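Local coordinates for extracellular solute-binding protein, family 1 (Bifidobacterium longum subsp. infantis, PDB 6FTH) that probably binds human milk oligosaccharides outside the cell and hands them to an ABC transporter for uptake, at residues 165-170 with 181-186. Numbering follows the deposited sequence.
Sequences LGLQVP and KAFKTE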
ATOM      1  N   LEU A 165      14.815  18.146  24.856  1.00 18.00           N
ATOM      2  CA  LEU A 165      13.842  18.742  25.764  1.00 17.30           C
ATOM      3  C   LEU A 165      13.606  17.916  27.013  1.00 16.91           C
ATOM      4  O   LEU A 165      12.852  18.344  27.890  1.00 20.90           O
ATOM      5  CB  LEU A 165      12.510  18.954  25.035  1.00 18.61           C
ATOM      6  CG  LEU A 165      12.565  19.876  23.820  1.00 20.08           C
ATOM      7  CD1 LEU A 165      11.163  20.027  23.231  1.00 19.13           C
ATOM      8  CD2 LEU A 165      13.154  21.234  24.213  1.00 21.26           C
ATOM      9  N   GLY A 166      14.228  16.751  27.125  1.00 16.08           N
ATOM     10  CA  GLY A 166      14.020  15.914  28.289  1.00 14.91           C
ATOM     11  C   GLY A 166      12.627  15.316  28.352  1.00 14.96           C
ATOM     12  O   GLY A 166      12.008  15.280  29.425  1.00 17.31           O
ATOM     13  N   LEU A 167      12.134  14.832  27.216  1.00 17.53           N
ATOM     14  CA  LEU A 167      10.837  14.190  27.079  1.00 16.21           C
ATOM     15  C   LEU A 167      11.009  12.718  26.725  1.00 17.93           C
ATOM     16  O   LEU A 167      11.932  12.339  26.004  1.00 18.85           O
ATOM     17  CB  LEU A 167      10.048  14.852  25.965  1.00 16.61           C
ATOM     18  CG  LEU A 167       9.753  16.334  26.175  1.00 18.44           C
ATOM     19  CD1 LEU A 167       9.316  16.949  24.868  1.00 18.69           C
ATOM     20  CD2 LEU A 167       8.705  16.522  27.222  1.00 19.55           C
ATOM     21  N   GLN A 168      10.103  11.896  27.240  1.00 17.07           N
ATOM     22  CA  GLN A 168      10.027  10.500  26.842  1.00 15.93           C
ATOM     23  C   GLN A 168       9.122  10.359  25.623  1.00 16.23           C
ATOM     24  O   GLN A 168       8.294  11.218  25.329  1.00 15.49           O
ATOM     25  CB  GLN A 168       9.476   9.665  27.990  1.00 18.67           C
ATOM     26  CG  GLN A 168      10.412   9.631  29.198  1.00 22.96           C
ATOM     27  CD  GLN A 168       9.927   8.699  30.288  1.00 32.34           C
ATOM     28  OE1 GLN A 168       8.961   7.957  30.106  1.00 30.05           O
ATOM     29  NE2 GLN A 168      10.593   8.737  31.433  1.00 32.44           N
ATOM     30  N   VAL A 169       9.293   9.251  24.916  1.00 14.95           N
ATOM     31  CA  VAL A 169       8.364   8.927  23.823  1.00 16.35           C
ATOM     32  C   VAL A 169       6.949   8.851  24.391  1.00 13.71           C
ATOM     33  O   VAL A 169       6.724   8.170  25.411  1.00 15.29           O
ATOM     34  CB  VAL A 169       8.769   7.599  23.168  1.00 14.06           C
ATOM     35  CG1 VAL A 169       7.651   7.097  22.256  1.00 18.26           C
ATOM     36  CG2 VAL A 169      10.035   7.796  22.383  1.00 17.26           C
ATOM     37  N   PRO A 170       5.964   9.517  23.790  1.00 14.34           N
ATOM     38  CA  PRO A 170       4.613   9.514  24.369  1.00 13.75           C
ATOM     39  C   PRO A 170       3.892   8.199  24.123  1.00 13.69           C
ATOM     40  O   PRO A 170       3.997   7.613  23.043  1.00 13.26           O
ATOM     41  CB  PRO A 170       3.919  10.663  23.623  1.00 15.50           C
ATOM     42  CG  PRO A 170       4.638  10.712  22.306  1.00 13.43           C
ATOM     43  CD  PRO A 170       6.062  10.421  22.633  1.00 13.51           C
ATOM     44  N   LYS A 181       3.038  20.335  22.426  1.00 14.62           N
ATOM     45  CA  LYS A 181       3.108  21.696  22.964  1.00 13.87           C
ATOM     46  C   LYS A 181       4.549  22.115  23.206  1.00 16.87           C
ATOM     47  O   LYS A 181       4.921  23.268  22.957  1.00 17.03           O
ATOM     48  CB  LYS A 181       2.305  21.801  24.258  1.00 14.84           C
ATOM     49  CG  LYS A 181       0.786  21.708  24.045  1.00 16.47           C
ATOM     50  CD  LYS A 181      -0.031  21.724  25.322  1.00 19.60           C
ATOM     51  CE  LYS A 181      -1.536  21.692  24.999  1.00 22.10           C
ATOM     52  NZ  LYS A 181      -2.373  21.504  26.244  1.00 30.32           N
ATOM     53  N   ALA A 182       5.366  21.203  23.721  1.00 14.57           N
ATOM     54  CA  ALA A 182       6.780  21.496  23.924  1.00 15.37           C
ATOM     55  C   ALA A 182       7.484  21.756  22.605  1.00 17.23           C
ATOM     56  O   ALA A 182       8.283  22.698  22.485  1.00 16.34           O
ATOM     57  CB  ALA A 182       7.426  20.326  24.653  1.00 16.84           C
ATOM     58  N   PHE A 183       7.199  20.943  21.588  1.00 14.85           N
ATOM     59  CA  PHE A 183       7.760  21.182  20.263  1.00 14.79           C
ATOM     60  C   PHE A 183       7.358  22.552  19.754  1.00 18.05           C
ATOM     61  O   PHE A 183       8.156  23.248  19.107  1.00 17.05           O
ATOM     62  CB  PHE A 183       7.273  20.115  19.268  1.00 14.46           C
ATOM     63  CG  PHE A 183       7.864  18.723  19.465  1.00 15.74           C
ATOM     64  CD1 PHE A 183       8.881  18.450  20.374  1.00 16.61           C
ATOM     65  CD2 PHE A 183       7.384  17.683  18.691  1.00 14.93           C
ATOM     66  CE1 PHE A 183       9.395  17.154  20.485  1.00 15.81           C
ATOM     67  CE2 PHE A 183       7.881  16.412  18.792  1.00 13.66           C
ATOM     68  CZ  PHE A 183       8.881  16.133  19.691  1.00 15.78           C
ATOM     69  N   LYS A 184       6.121  22.966  20.038  1.00 16.70           N
ATOM     70  CA  LYS A 184       5.635  24.220  19.498  1.00 18.13           C
ATOM     71  C   LYS A 184       6.373  25.396  20.117  1.00 18.31           C
ATOM     72  O   LYS A 184       6.726  26.343  19.410  1.00 21.65           O
ATOM     73  CB  LYS A 184       4.127  24.344  19.718  1.00 17.15           C
ATOM     74  CG  LYS A 184       3.547  25.609  19.083  1.00 18.76           C
ATOM     75  CD  LYS A 184       2.069  25.758  19.271  1.00 27.68           C
ATOM     76  CE  LYS A 184       1.518  26.983  18.494  1.00 31.54           C
ATOM     77  NZ  LYS A 184       1.820  26.998  17.008  1.00 32.19           N
ATOM     78  N   THR A 185       6.659  25.339  21.420  1.00 17.16           N
ATOM     79  CA  THR A 185       7.067  26.544  22.139  1.00 19.08           C
ATOM     80  C   THR A 185       8.523  26.572  22.567  1.00 22.93           C
ATOM     81  O   THR A 185       9.014  27.647  22.922  1.00 21.11           O
ATOM     82  CB  THR A 185       6.218  26.746  23.401  1.00 18.90           C
ATOM     83  OG1 THR A 185       6.340  25.624  24.279  1.00 22.32           O
ATOM     84  CG2 THR A 185       4.751  26.933  23.022  1.00 23.52           C
ATOM     85  N   GLU A 186       9.217  25.432  22.568  1.00 19.18           N
ATOM     86  CA  GLU A 186      10.554  25.346  23.135  1.00 18.74           C
ATOM     87  C   GLU A 186      11.670  25.313  22.079  1.00 15.32           C
ATOM     88  O   GLU A 186      12.811  25.014  22.429  1.00 19.05           O
ATOM     89  CB  GLU A 186      10.648  24.146  24.095  1.00 17.78           C
ATOM     90  CG  GLU A 186       9.585  24.222  25.215  1.00 20.16           C
ATOM     91  CD  GLU A 186       9.578  23.040  26.144  1.00 32.72           C
ATOM     92  OE1 GLU A 186      10.515  22.214  26.082  1.00 32.31           O
ATOM     93  OE2 GLU A 186       8.626  22.935  26.956  1.00 38.82           O
TER
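L165 and L167 reach with their CD1 methyls to the last turn of helix 173-185, a helix-loop-helix packing in which the leucines on either side of the Schellman turn at G166, where helix 159-165 gives way to the loop, pack on the C-terminal part of the next helix. L165 CD1 lies 4.0 Å from A182 CB and equally far from F183 CD1, meeting the phenyl ring at its edge, near the ring plane. L167 CD1 settles on the same alanine methyl, 3.9 Å from A182 CB. In L165, CG stands anti to the carbonyl carbon (chi1 -60°), and from this branch point CD2 turns to E186, 3.8 Å from E186 CB, while one carboxylate oxygen, OE1, comes within 3.4 Å of CD2. An alanine in place of L165 would probably open a gap beside A182 and the edge of F183, and leave E186 CB without its methyl neighbour. One shell out, the F183 ring packs edge-to-face with W161 and touches L162 and P198. In the last turn E186 N bonds to A182 O, and K181 O takes two donors from T185, the backbone N on one face of the carbonyl plane and OG1, 3.1 Å from K181 O, on the other.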